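Side-chain contacts in XRE family transcriptional regulator (Pseudomonas putida, PDB 6F8H), which probably acts as the antitoxin of a toxin-antitoxin pair, neutralising the toxin GraT and binding operator DNA through its helix-turn-helix domain: residues A[30-33]-A[34-37]; A[84-87]-A[88-91]. All coordinates share one frame; numbering follows the deposited sequence.

Contact 1 of 2, residues A[30-33]-A[34-37]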
# COMPACT_ATOMS: atom_id res chain seq x y z
N GLY A 30 -11.47 15.59 -19.01
CA GLY A 30 -12.32 15.02 -20.04
C GLY A 30 -11.83 13.80 -20.80
O GLY A 30 -12.41 13.46 -21.83
N PHE A 31 -10.77 13.14 -20.32
CA PHE A 31 -10.23 12.00 -21.06
C PHE A 31 -11.13 10.77 -20.98
O PHE A 31 -11.88 10.59 -20.00
CB PHE A 31 -8.81 11.65 -20.55
CG PHE A 31 -8.73 11.35 -19.06
CD1 PHE A 31 -9.24 10.17 -18.54
CD2 PHE A 31 -8.11 12.24 -18.20
CE1 PHE A 31 -9.15 9.89 -17.18
CE2 PHE A 31 -8.00 11.97 -16.85
CZ PHE A 31 -8.53 10.79 -16.33
N SER A 32 -11.07 9.93 -22.02
CA SER A 32 -11.67 8.60 -21.98
C SER A 32 -10.74 7.63 -21.25
O SER A 32 -9.56 7.93 -21.04
CB SER A 32 -11.95 8.07 -23.39
OG SER A 32 -10.75 7.69 -24.04
N ALA A 33 -11.25 6.46 -20.89
CA ALA A 33 -10.43 5.44 -20.25
C ALA A 33 -9.31 5.00 -21.18
O ALA A 33 -8.17 4.79 -20.75
CB ALA A 33 -11.28 4.24 -19.83
N ALA A 34 -9.65 4.84 -22.46
CA ALA A 34 -8.68 4.43 -23.47
C ALA A 34 -7.61 5.49 -23.66
O ALA A 34 -6.41 5.17 -23.80
CB ALA A 34 -9.37 4.12 -24.79
N ALA A 35 -8.01 6.75 -23.69
CA ALA A 35 -7.03 7.83 -23.80
C ALA A 35 -6.05 7.78 -22.62
O ALA A 35 -4.82 7.87 -22.81
CB ALA A 35 -7.71 9.18 -23.89
N LEU A 36 -6.56 7.60 -21.41
CA LEU A 36 -5.68 7.56 -20.24
C LEU A 36 -4.72 6.37 -20.33
O LEU A 36 -3.51 6.51 -20.09
CB LEU A 36 -6.50 7.49 -18.95
CG LEU A 36 -5.67 7.47 -17.68
CD1 LEU A 36 -4.73 8.70 -17.57
CD2 LEU A 36 -6.56 7.34 -16.46
N ALA A 37 -5.28 5.22 -20.70
CA ALA A 37 -4.49 3.98 -20.85
C ALA A 37 -3.33 4.12 -21.82
O ALA A 37 -2.22 3.69 -21.53
CB ALA A 37 -5.40 2.81 -21.29
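Ser-32 caps the amino end of helix 33-40, the second helix of the helix-turn-helix domain of this HigA-type antitoxin, and its hydroxyl takes the amide of Ala-35. The Ala-35 N to Ser-32 OG bond is 2.9 Å long with an angle of 162° at the hydrogen. Ser-32 OG sits between its own backbone N and carbonyl carbon (chi1 73°), which turns the oxygen over the first helical turn, within 3.4 Å of Ala-35 CB. The next amides are met by backbone carbonyls: Leu-36 N is hydrogen-bonded to Ser-32 O at 3.0 Å, and Ala-37 N to Ala-33 O at 2.9 Å. Ser-32 therefore serves the helix start twice, once through OG and once through O. Just upstream, Phe-31 O receives the side-chain amide of Gln-26, from the preceding helix, so this loop carbonyl is satisfied as well.

Beside the cap the contact is apolar. The ring of Phe-31 and the side chain of Leu-36 pass each other at a slant, both buried, and Leu-103 of the second subunit packs on both. Leu-36 also reaches Val-47 and Cys-68 in the later helices. The nearest atoms of the pair are Phe-31 CE1 and Leu-36 CD2, 3.7 Å apart.

Contact 2 of 2, residues A[84-87]-A[88-91]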
# COMPACT_ATOMS: atom_id res chain seq x y z
N ASP A 84 -7.36 1.00 1.85
CA ASP A 84 -7.21 -0.36 2.35
C ASP A 84 -7.30 -0.46 3.88
O ASP A 84 -7.86 -1.41 4.42
CB ASP A 84 -5.87 -0.94 1.86
CG ASP A 84 -5.89 -1.26 0.38
OD1 ASP A 84 -6.97 -1.61 -0.15
OD2 ASP A 84 -4.83 -1.15 -0.26
N LEU A 85 -6.73 0.52 4.56
CA LEU A 85 -6.76 0.55 6.02
C LEU A 85 -8.18 0.80 6.52
O LEU A 85 -8.70 0.06 7.36
CB LEU A 85 -5.81 1.61 6.54
CG LEU A 85 -5.73 1.80 8.05
CD1 LEU A 85 -5.25 0.52 8.71
CD2 LEU A 85 -4.82 2.97 8.43
N ARG A 86 -8.80 1.84 5.99
CA ARG A 86 -10.16 2.17 6.38
C ARG A 86 -11.08 0.96 6.15
O ARG A 86 -11.94 0.65 6.98
CB ARG A 86 -10.64 3.40 5.60
CG ARG A 86 -11.99 3.96 6.07
CD ARG A 86 -11.88 4.66 7.42
NE ARG A 86 -13.09 4.40 8.21
CZ ARG A 86 -13.10 3.73 9.36
NH1 ARG A 86 -11.97 3.27 9.87
NH2 ARG A 86 -14.24 3.54 10.00
N THR A 87 -10.85 0.25 5.05
CA THR A 87 -11.64 -0.93 4.73
C THR A 87 -11.41 -2.06 5.74
O THR A 87 -12.37 -2.65 6.25
CB THR A 87 -11.34 -1.43 3.31
OG1 THR A 87 -11.71 -0.43 2.36
CG2 THR A 87 -12.13 -2.70 3.00
N ALA A 88 -10.14 -2.35 6.04
CA ALA A 88 -9.78 -3.38 7.01
C ALA A 88 -10.39 -3.08 8.39
O ALA A 88 -10.80 -3.98 9.12
CB ALA A 88 -8.25 -3.51 7.11
N GLU A 89 -10.43 -1.80 8.74
CA GLU A 89 -11.02 -1.38 10.00
C GLU A 89 -12.52 -1.64 9.96
O GLU A 89 -13.08 -2.22 10.90
CB GLU A 89 -10.77 0.10 10.26
CG GLU A 89 -9.34 0.49 10.58
CD GLU A 89 -9.22 1.99 10.85
OE1 GLU A 89 -9.60 2.78 9.96
OE2 GLU A 89 -8.78 2.38 11.94
N GLN A 90 -13.16 -1.20 8.88
CA GLN A 90 -14.60 -1.34 8.77
C GLN A 90 -14.99 -2.80 8.80
O GLN A 90 -15.91 -3.19 9.52
CB GLN A 90 -15.13 -0.66 7.50
CG GLN A 90 -15.35 0.85 7.66
CD GLN A 90 -15.98 1.48 6.43
OE1 GLN A 90 -15.95 0.90 5.34
NE2 GLN A 90 -16.58 2.66 6.61
N GLN A 91 -14.26 -3.62 8.06
CA GLN A 91 -14.59 -5.03 7.91
C GLN A 91 -14.16 -5.86 9.12
O GLN A 91 -14.95 -6.65 9.64
CB GLN A 91 -13.96 -5.59 6.63
CG GLN A 91 -14.58 -4.99 5.36
CD GLN A 91 -14.05 -5.60 4.07
OE1 GLN A 91 -13.08 -6.38 4.08
NE2 GLN A 91 -14.67 -5.24 2.94
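The guanidinium of Arg-86 carries Gln-90 over one face and Glu-89 at its edge, an i to i+4 and i to i+3 pairing on the long helix 73-99. Gln-90 CG lies 3.6 Å above the guanidinium plane, offset toward the rim on the NH2 side, so the contact there is with a methylene rather than with the amide. At the edge, the carboxylate of Glu-89 stands almost upright against the guanidinium, the two planes 86° apart, and forms a salt bridge through OE1 to NH1. As modelled, Arg-86 NH1 and Glu-89 OE1 are only 2.4 Å apart, and with a bent N-H angle of 122° the exact placement of these ends is doubtful. Arg-86 gets there with CG anti to the backbone N (chi1 -172°) and bends at chi2 and chi3, which carry its end forward along the helix toward Glu-89 and Gln-90. Its NE is used elsewhere, giving a hydrogen bond to Met-12 O in the N-terminal segment, whose Pro-14 packs on Arg-86, Thr-87 and Gln-90.

The helix backbone itself is regular: Ala-88 N, Glu-89 N, Gln-90 N and Gln-91 N bond to the carbonyls of Asp-84, Leu-85, Arg-86 and Thr-87. Leu-63 of the second subunit packs on Ala-88 and Glu-89.

One turn along from Thr-87, Gln-91 runs beside it, the two side chains pointing the same way. The hydroxyl of Thr-87 is bonded back to Phe-83 O, while its methyl lies against the Gln-91 amide, with Thr-87 CG2 3.6 Å from Gln-91 NE2.

Overall arrangement
From the N terminus, the N-terminal loop with Met-12 and Pro-14 first meets helix 73-99 at contact 2, and then the chain enters helix 17-29. Contact 1 follows, closing the short turn into helix 33-40 and packing that helix start against helices 44-51 and 59-69. Contact 2 comes much later and closes no loop, being two turns within one helix. The two stand in series, neither nested nor crossing, on opposite sides of the chain's centre, with their own centres about 30 Å apart. Both reach the second subunit: contact 1 near that chain's C terminus, contact 2 on its helix 59-69 and the start of its helix 73-99.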